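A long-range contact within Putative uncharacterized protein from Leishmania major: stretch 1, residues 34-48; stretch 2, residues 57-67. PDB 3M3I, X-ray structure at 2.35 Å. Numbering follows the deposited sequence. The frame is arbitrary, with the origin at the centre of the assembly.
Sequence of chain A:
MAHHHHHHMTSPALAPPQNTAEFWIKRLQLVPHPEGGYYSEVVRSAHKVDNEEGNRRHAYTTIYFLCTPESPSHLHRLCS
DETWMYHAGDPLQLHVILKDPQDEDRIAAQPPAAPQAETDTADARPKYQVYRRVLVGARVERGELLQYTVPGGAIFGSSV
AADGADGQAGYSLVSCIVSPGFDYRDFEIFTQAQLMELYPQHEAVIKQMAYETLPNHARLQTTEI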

ATOM      1  N   PRO A  34       6.831  11.836  14.937  1.00 75.97           N
ATOM      2  CA  PRO A  34       6.455  13.164  15.422  1.00 78.77           C
ATOM      3  C   PRO A  34       4.940  13.356  15.627  1.00 76.47           C
ATOM      4  O   PRO A  34       4.514  13.727  16.725  1.00 76.62           O
ATOM      5  N   GLU A  35       4.141  13.072  14.593  1.00 74.90           N
ATOM      6  CA  GLU A  35       2.668  13.201  14.649  1.00 73.53           C
ATOM      7  C   GLU A  35       2.028  12.394  15.805  1.00 70.46           C
ATOM      8  O   GLU A  35       0.991  12.778  16.353  1.00 70.20           O
ATOM      9  N   GLY A  36       2.669  11.287  16.169  1.00 68.87           N
ATOM     10  CA  GLY A  36       2.187  10.387  17.203  1.00 67.17           C
ATOM     11  C   GLY A  36       2.297   9.003  16.622  1.00 65.57           C
ATOM     12  O   GLY A  36       2.818   8.854  15.519  1.00 65.56           O
ATOM     13  N   GLY A  37       1.823   7.990  17.339  1.00 64.87           N
ATOM     14  CA  GLY A  37       1.913   6.621  16.865  1.00 64.20           C
ATOM     15  C   GLY A  37       3.328   6.166  16.577  1.00 64.60           C
ATOM     16  O   GLY A  37       4.270   6.849  16.900  1.00 65.84           O
ATOM     17  N   TYR A  38       3.461   5.004  15.946  1.00 64.11           N
ATOM     18  CA  TYR A  38       4.763   4.365  15.752  1.00 64.72           C
ATOM     19  C   TYR A  38       5.037   4.111  14.260  1.00 63.70           C
ATOM     20  O   TYR A  38       4.109   4.003  13.468  1.00 63.01           O
ATOM     21  N   TYR A  39       6.309   4.046  13.865  1.00 64.26           N
ATOM     22  CA  TYR A  39       6.630   3.865  12.457  1.00 63.67           C
ATOM     23  C   TYR A  39       8.037   3.360  12.132  1.00 64.43           C
ATOM     24  O   TYR A  39       8.896   3.297  12.980  1.00 65.96           O
ATOM     25  N   SER A  40       8.237   2.983  10.871  1.00 63.91           N
ATOM     26  CA  SER A  40       9.581   2.835  10.325  1.00 64.86           C
ATOM     27  C   SER A  40       9.560   2.948   8.807  1.00 64.73           C
ATOM     28  O   SER A  40       8.631   2.504   8.169  1.00 63.91           O
ATOM     29  N   GLU A  41      10.597   3.547   8.245  1.00 66.43           N
ATOM     30  CA  GLU A  41      10.793   3.573   6.807  1.00 67.18           C
ATOM     31  C   GLU A  41      11.054   2.150   6.293  1.00 65.84           C
ATOM     32  O   GLU A  41      11.638   1.326   6.986  1.00 65.35           O
ATOM     33  N   VAL A  42      10.573   1.861   5.087  1.00 65.97           N
ATOM     34  CA  VAL A  42      10.755   0.561   4.471  1.00 65.27           C
ATOM     35  C   VAL A  42      11.491   0.779   3.172  1.00 66.92           C
ATOM     36  O   VAL A  42      12.672   0.486   3.091  1.00 67.22           O
ATOM     37  N   VAL A  43      10.819   1.336   2.169  1.00 77.44           N
ATOM     38  CA  VAL A  43      11.480   1.628   0.909  1.00 76.16           C
ATOM     39  C   VAL A  43      11.240   3.044   0.434  1.00 74.37           C
ATOM     40  O   VAL A  43      10.257   3.687   0.794  1.00 73.37           O
ATOM     41  N   ARG A  44      12.180   3.482  -0.395  1.00 74.50           N
ATOM     42  CA  ARG A  44      12.184   4.778  -1.041  1.00 73.27           C
ATOM     43  C   ARG A  44      12.598   4.577  -2.520  1.00 72.35           C
ATOM     44  O   ARG A  44      13.705   4.133  -2.800  1.00 74.40           O
ATOM     45  N   SER A  45      11.702   4.882  -3.451  1.00 69.85           N
ATOM     46  CA  SER A  45      12.001   4.817  -4.893  1.00 69.31           C
ATOM     47  C   SER A  45      13.400   5.314  -5.266  1.00 71.49           C
ATOM     48  O   SER A  45      13.851   6.348  -4.790  1.00 72.57           O
ATOM     49  N   ALA A  46      14.068   4.574  -6.143  1.00 72.75           N
ATOM     50  CA  ALA A  46      15.337   5.010  -6.715  1.00 75.41           C
ATOM     51  C   ALA A  46      15.150   6.235  -7.618  1.00 74.36           C
ATOM     52  O   ALA A  46      16.061   7.048  -7.754  1.00 76.69           O
ATOM     53  N   HIS A  47      13.962   6.352  -8.218  1.00 71.41           N
ATOM     54  CA  HIS A  47      13.654   7.344  -9.251  1.00 70.48           C
ATOM     55  C   HIS A  47      13.015   8.588  -8.627  1.00 69.06           C
ATOM     56  O   HIS A  47      12.071   8.481  -7.848  1.00 67.40           O
ATOM     57  N   LYS A  48      13.541   9.757  -8.979  1.00 70.25           N
ATOM     58  CA  LYS A  48      13.062  11.033  -8.460  1.00 69.65           C
ATOM     59  C   LYS A  48      12.116  11.738  -9.441  1.00 67.80           C
ATOM     60  O   LYS A  48      12.260  11.620 -10.656  1.00 68.02           O
ATOM     61  N   ARG A  57      11.497  14.957  -5.410  1.00 61.01           N
ATOM     62  CA  ARG A  57      11.133  13.983  -4.391  1.00 60.04           C
ATOM     63  C   ARG A  57      11.266  12.601  -4.997  1.00 60.18           C
ATOM     64  O   ARG A  57      11.303  12.458  -6.221  1.00 61.11           O
ATOM     65  N   HIS A  58      11.378  11.588  -4.153  1.00 59.64           N
ATOM     66  CA  HIS A  58      11.282  10.208  -4.608  1.00 59.92           C
ATOM     67  C   HIS A  58       9.883   9.975  -5.198  1.00 59.91           C
ATOM     68  O   HIS A  58       8.911  10.559  -4.718  1.00 59.37           O
ATOM     69  N   ALA A  59       9.788   9.143  -6.236  1.00 61.09           N
ATOM     70  CA  ALA A  59       8.489   8.788  -6.802  1.00 61.78           C
ATOM     71  C   ALA A  59       7.513   8.452  -5.684  1.00 60.83           C
ATOM     72  O   ALA A  59       6.423   9.006  -5.618  1.00 61.12           O
ATOM     73  N   TYR A  60       7.928   7.530  -4.819  1.00 60.11           N
ATOM     74  CA  TYR A  60       7.166   7.147  -3.641  1.00 59.36           C
ATOM     75  C   TYR A  60       8.110   6.852  -2.484  1.00 58.30           C
ATOM     76  O   TYR A  60       9.296   6.617  -2.678  1.00 58.49           O
ATOM     77  N   THR A  61       7.550   6.878  -1.285  1.00 57.69           N
ATOM     78  CA  THR A  61       8.197   6.443  -0.068  1.00 57.08           C
ATOM     79  C   THR A  61       7.130   5.660   0.665  1.00 57.16           C
ATOM     80  O   THR A  61       5.958   5.981   0.546  1.00 57.75           O
ATOM     81  N   THR A  62       7.518   4.610   1.389  1.00 56.96           N
ATOM     82  CA  THR A  62       6.543   3.796   2.143  1.00 57.24           C
ATOM     83  C   THR A  62       6.979   3.637   3.587  1.00 56.92           C
ATOM     84  O   THR A  62       8.158   3.810   3.911  1.00 56.67           O
ATOM     85  N   ILE A  63       6.012   3.306   4.444  1.00 57.41           N
ATOM     86  CA  ILE A  63       6.261   3.073   5.867  1.00 57.55           C
ATOM     87  C   ILE A  63       5.272   2.083   6.447  1.00 58.30           C
ATOM     88  O   ILE A  63       4.214   1.848   5.892  1.00 59.06           O
ATOM     89  N   TYR A  64       5.655   1.482   7.568  1.00 58.45           N
ATOM     90  CA  TYR A  64       4.729   0.801   8.444  1.00 59.50           C
ATOM     91  C   TYR A  64       4.265   1.821   9.487  1.00 60.69           C
ATOM     92  O   TYR A  64       5.075   2.512  10.067  1.00 60.64           O
ATOM     93  N   PHE A  65       2.966   1.929   9.717  1.00 70.04           N
ATOM     94  CA  PHE A  65       2.454   2.835  10.732  1.00 69.82           C
ATOM     95  C   PHE A  65       1.537   2.105  11.700  1.00 70.30           C
ATOM     96  O   PHE A  65       0.588   1.465  11.274  1.00 70.07           O
ATOM     97  N   LEU A  66       1.818   2.211  12.998  1.00 71.37           N
ATOM     98  CA  LEU A  66       0.951   1.637  14.040  1.00 72.30           C
ATOM     99  C   LEU A  66       0.422   2.748  14.952  1.00 72.56           C
ATOM    100  O   LEU A  66       1.127   3.700  15.276  1.00 72.84           O
ATOM    101  N   CYS A  67      -0.836   2.605  15.350  1.00 72.74           N
ATOM    102  CA  CYS A  67      -1.576   3.604  16.120  1.00 73.10           C
ATOM    103  C   CYS A  67      -2.189   2.883  17.330  1.00 75.08           C
ATOM    104  O   CYS A  67      -2.592   1.740  17.215  1.00 75.51           O
TER

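Strands 38-44 and 61-67 run antiparallel, a separate short pairing joins Lys48 and His58, and side chains meet on both faces of the sheet and around the loops between the two ladders. Together the stretches bury 1122 Å² against each other, and His58, Ser45 and Tyr64 carry the largest shares.

His58 covers the most surface. Its CA-to-CB bond points sideways, and an m rotamer (chi1 -63°, chi2 97°) lays the imidazole against Arg44, Ser45 and Lys48, CE of Lys48 lying 4.4 Å from NE2 of His58. The ring edge meets the backbone of Ser45, with CD2 of His58 2.9 Å from O of Ser45, a close approach of a ring carbon to a carbonyl. CB of Arg44 lies over one ring face. The bent Arg44 side chain (chi1 m, chi2 off at 138°, chi3 p) also places its guanidinium against this ring: CE1 of His58 lies over one face of the guanidinium, 3.5 Å from NH2 of Arg44, while CG of Arg44 touches CG2 of Thr61 at 3.5 Å. Within its own strand, Arg44 makes a long salt bridge to Glu41, NE of Arg44 to OE1 of Glu41 at 3.6 Å, in which no N-H points at the oxygen.

Ser45 points toward the second stretch in the t rotamer and is buried against Ala59 and Tyr60. Its OG is 3.4 Å from CB of Ala59, and its CB is 3.5 Å from CE2 of Tyr60, whose p rotamer places one ring face against CA of Ser45. The hydroxyl accepts a hydrogen bond from the backbone of His47, N of His47 to OG of Ser45 at 3.0 Å. The edge of the same tyrosine ring receives Val43 (m), CG2 of Val43 lying 3.5 Å from CE1 of Tyr60; this methyl also packs 3.6 Å from CG2 of Thr62.

Tyr64 (m) shares its sheet face with Ser40, Tyr38 and Leu66. OG of Ser40 (p), hydrogen-bonded elsewhere in the structure, sits at the ring edge, 4.0 Å from CD2 of Tyr64. Val42 (t), at the bulge between Glu41 and Arg44, points toward the second strand and sets CG2 3.5 Å from CD2 of Tyr64. Farther along this face, CD1 of Tyr38 (m) meets CD2 of Leu66 (t) at 3.8 Å.

On the opposite face, Phe65 (t) swings its ring beside Gly37, where a CB would clash with CZ of Phe65. CB of Tyr39 lies 4.3 Å from CD1 of Phe65, and CG2 of Ile63 (p) reaches the edge of the Tyr39 ring, 4.4 Å from CD1 of Tyr39.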

ATOM      1  CB  PRO A  34       7.008  14.084  14.335  1.00 82.92           C
ATOM      2  CG  PRO A  34       8.214  13.362  13.816  1.00 83.35           C
ATOM      3  CD  PRO A  34       8.013  11.897  14.054  1.00 78.48           C
ATOM      4  CB  GLU A  35       2.048  12.784  13.293  1.00 73.26           C
ATOM      5  CG  GLU A  35       2.136  11.261  12.978  1.00 70.18           C
ATOM      6  CD  GLU A  35       1.757  10.900  11.547  1.00 71.04           C
ATOM      7  OE1 GLU A  35       2.476  11.299  10.598  1.00 73.44           O
ATOM      8  OE2 GLU A  35       0.738  10.195  11.355  1.00 70.07           O
ATOM      9  CB  TYR A  38       4.829   3.086  16.594  1.00 66.17           C
ATOM     10  CG  TYR A  38       4.549   3.361  18.069  1.00 68.02           C
ATOM     11  CD1 TYR A  38       3.248   3.486  18.540  1.00 67.81           C
ATOM     12  CD2 TYR A  38       5.585   3.522  18.982  1.00 70.66           C
ATOM     13  CE1 TYR A  38       2.980   3.757  19.878  1.00 69.74           C
ATOM     14  CE2 TYR A  38       5.328   3.788  20.324  1.00 73.07           C
ATOM     15  CZ  TYR A  38       4.018   3.910  20.763  1.00 72.37           C
ATOM     16  OH  TYR A  38       3.746   4.176  22.096  1.00 74.99           O
ATOM     17  CB  TYR A  39       6.381   5.174  11.708  1.00 64.16           C
ATOM     18  CG  TYR A  39       7.583   6.065  11.589  1.00 66.10           C
ATOM     19  CD1 TYR A  39       8.077   6.432  10.342  1.00 67.32           C
ATOM     20  CD2 TYR A  39       8.223   6.555  12.713  1.00 67.70           C
ATOM     21  CE1 TYR A  39       9.173   7.251  10.231  1.00 70.13           C
ATOM     22  CE2 TYR A  39       9.322   7.369  12.606  1.00 70.63           C
ATOM     23  CZ  TYR A  39       9.790   7.713  11.365  1.00 71.86           C
ATOM     24  OH  TYR A  39      10.880   8.542  11.251  1.00 75.79           O
ATOM     25  CB  SER A  40      10.205   1.509  10.744  1.00 65.13           C
ATOM     26  OG  SER A  40       9.461   0.437  10.217  1.00 64.01           O
ATOM     27  CB  GLU A  41      11.939   4.529   6.443  1.00 70.28           C
ATOM     28  CG  GLU A  41      11.649   5.986   6.820  1.00 72.68           C
ATOM     29  CD  GLU A  41      12.770   6.962   6.438  1.00 77.22           C
ATOM     30  OE1 GLU A  41      13.388   6.788   5.361  1.00 78.79           O
ATOM     31  OE2 GLU A  41      13.030   7.923   7.206  1.00 79.89           O
ATOM     32  CB  VAL A  42       9.411  -0.171   4.270  1.00 64.85           C
ATOM     33  CG1 VAL A  42       9.638  -1.610   3.864  1.00 64.72           C
ATOM     34  CG2 VAL A  42       8.599  -0.107   5.556  1.00 63.96           C
ATOM     35  CB  VAL A  43      11.085   0.649  -0.213  1.00 74.82           C
ATOM     36  CG1 VAL A  43      11.302  -0.789   0.251  1.00 76.99           C
ATOM     37  CG2 VAL A  43       9.652   0.878  -0.653  1.00 72.59           C
ATOM     38  CB  ARG A  44      13.175   5.694  -0.298  1.00 76.12           C
ATOM     39  CG  ARG A  44      12.529   6.492   0.848  1.00 76.72           C
ATOM     40  CD  ARG A  44      13.363   6.585   2.122  1.00 80.86           C
ATOM     41  NE  ARG A  44      14.544   7.440   1.980  1.00 83.72           N
ATOM     42  CZ  ARG A  44      14.530   8.775   1.955  1.00 84.35           C
ATOM     43  NH1 ARG A  44      13.383   9.453   2.035  1.00 82.10           N
ATOM     44  NH2 ARG A  44      15.681   9.438   1.833  1.00 87.83           N
ATOM     45  CB  SER A  45      10.971   5.640  -5.690  1.00 67.01           C
ATOM     46  OG  SER A  45      11.241   5.613  -7.103  1.00 66.91           O
ATOM     47  CB  ALA A  46      15.967   3.874  -7.500  1.00 77.34           C
ATOM     48  CB  HIS A  47      12.706   6.707 -10.273  1.00 68.94           C
ATOM     49  CG  HIS A  47      12.209   7.642 -11.338  1.00 68.11           C
ATOM     50  ND1 HIS A  47      12.964   7.995 -12.434  1.00 69.95           N
ATOM     51  CD2 HIS A  47      11.008   8.250 -11.499  1.00 66.13           C
ATOM     52  CE1 HIS A  47      12.262   8.800 -13.209  1.00 68.96           C
ATOM     53  NE2 HIS A  47      11.070   8.968 -12.667  1.00 66.66           N
ATOM     54  CB  LYS A  48      14.250  11.956  -8.168  1.00 72.99           C
ATOM     55  CG  LYS A  48      15.119  11.533  -6.991  1.00 75.66           C
ATOM     56  CD  LYS A  48      15.758  12.760  -6.333  1.00 78.89           C
ATOM     57  CE  LYS A  48      16.415  12.459  -4.974  1.00 81.94           C
ATOM     58  NZ  LYS A  48      17.920  12.552  -4.972  1.00 87.25           N
ATOM     59  CB  ARG A  57       9.704  14.209  -3.957  1.00 59.54           C
ATOM     60  CG  ARG A  57       9.445  15.563  -3.316  1.00 59.93           C
ATOM     61  CD  ARG A  57       9.862  15.597  -1.858  1.00 59.86           C
ATOM     62  NE  ARG A  57       9.655  16.926  -1.280  1.00 60.86           N
ATOM     63  CZ  ARG A  57      10.548  17.920  -1.321  1.00 61.81           C
ATOM     64  NH1 ARG A  57      11.728  17.749  -1.906  1.00 61.99           N
ATOM     65  NH2 ARG A  57      10.252  19.098  -0.773  1.00 63.07           N
ATOM     66  CB  HIS A  58      11.520   9.236  -3.438  1.00 59.33           C
ATOM     67  CG  HIS A  58      12.894   9.335  -2.844  1.00 60.03           C
ATOM     68  ND1 HIS A  58      13.172  10.086  -1.721  1.00 59.78           N
ATOM     69  CD2 HIS A  58      14.072   8.797  -3.239  1.00 61.61           C
ATOM     70  CE1 HIS A  58      14.463   9.992  -1.450  1.00 61.17           C
ATOM     71  NE2 HIS A  58      15.031   9.215  -2.356  1.00 62.33           N
ATOM     72  CB  ALA A  59       8.603   7.612  -7.767  1.00 63.55           C
ATOM     73  CB  TYR A  60       6.318   5.912  -3.923  1.00 60.41           C
ATOM     74  CG  TYR A  60       7.142   4.663  -4.133  1.00 60.82           C
ATOM     75  CD1 TYR A  60       7.407   3.797  -3.091  1.00 60.12           C
ATOM     76  CD2 TYR A  60       7.672   4.361  -5.372  1.00 62.34           C
ATOM     77  CE1 TYR A  60       8.174   2.672  -3.282  1.00 60.88           C
ATOM     78  CE2 TYR A  60       8.446   3.224  -5.568  1.00 63.33           C
ATOM     79  CZ  TYR A  60       8.694   2.388  -4.514  1.00 62.57           C
ATOM     80  OH  TYR A  60       9.458   1.262  -4.704  1.00 63.93           O
ATOM     81  CB  THR A  61       8.678   7.635   0.788  1.00 56.83           C
ATOM     82  OG1 THR A  61       7.586   8.504   1.071  1.00 57.09           O
ATOM     83  CG2 THR A  61       9.767   8.440   0.072  1.00 57.12           C
ATOM     84  CB  THR A  62       6.324   2.362   1.558  1.00 57.88           C
ATOM     85  OG1 THR A  62       7.298   1.470   2.108  1.00 57.63           O
ATOM     86  CG2 THR A  62       6.408   2.337   0.032  1.00 58.65           C
ATOM     87  CB  ILE A  63       6.168   4.374   6.716  1.00 58.11           C
ATOM     88  CG1 ILE A  63       4.746   4.922   6.748  1.00 59.30           C
ATOM     89  CG2 ILE A  63       7.112   5.460   6.201  1.00 57.71           C
ATOM     90  CD1 ILE A  63       4.540   5.986   7.810  1.00 60.61           C
ATOM     91  CB  TYR A  64       5.422  -0.337   9.141  1.00 59.36           C
ATOM     92  CG  TYR A  64       5.735  -1.552   8.293  1.00 58.97           C
ATOM     93  CD1 TYR A  64       4.718  -2.336   7.753  1.00 59.71           C
ATOM     94  CD2 TYR A  64       7.040  -1.950   8.083  1.00 58.50           C
ATOM     95  CE1 TYR A  64       5.009  -3.469   7.012  1.00 59.88           C
ATOM     96  CE2 TYR A  64       7.335  -3.071   7.342  1.00 58.74           C
ATOM     97  CZ  TYR A  64       6.324  -3.831   6.815  1.00 59.38           C
ATOM     98  OH  TYR A  64       6.632  -4.958   6.083  1.00 60.10           O
ATOM     99  CB  PHE A  65       1.709   4.001  10.083  1.00 68.73           C
ATOM    100  CG  PHE A  65       1.255   5.024  11.065  1.00 68.68           C
ATOM    101  CD1 PHE A  65       2.140   5.966  11.561  1.00 69.20           C
ATOM    102  CD2 PHE A  65      -0.042   5.023  11.532  1.00 68.48           C
ATOM    103  CE1 PHE A  65       1.727   6.907  12.486  1.00 69.51           C
ATOM    104  CE2 PHE A  65      -0.463   5.966  12.455  1.00 68.73           C
ATOM    105  CZ  PHE A  65       0.428   6.904  12.937  1.00 69.26           C
ATOM    106  CB  LEU A  66       1.684   0.536  14.817  1.00 74.10           C
ATOM    107  CG  LEU A  66       1.002  -0.189  15.993  1.00 75.79           C
ATOM    108  CD1 LEU A  66       1.596  -1.592  16.232  1.00 77.38           C
ATOM    109  CD2 LEU A  66       1.098   0.632  17.273  1.00 77.17           C
ATOM    110  CB  CYS A  67      -2.663   4.183  15.224  1.00 71.58           C
ATOM    111  SG  CYS A  67      -3.434   5.750  15.697  1.00 71.53           S
TER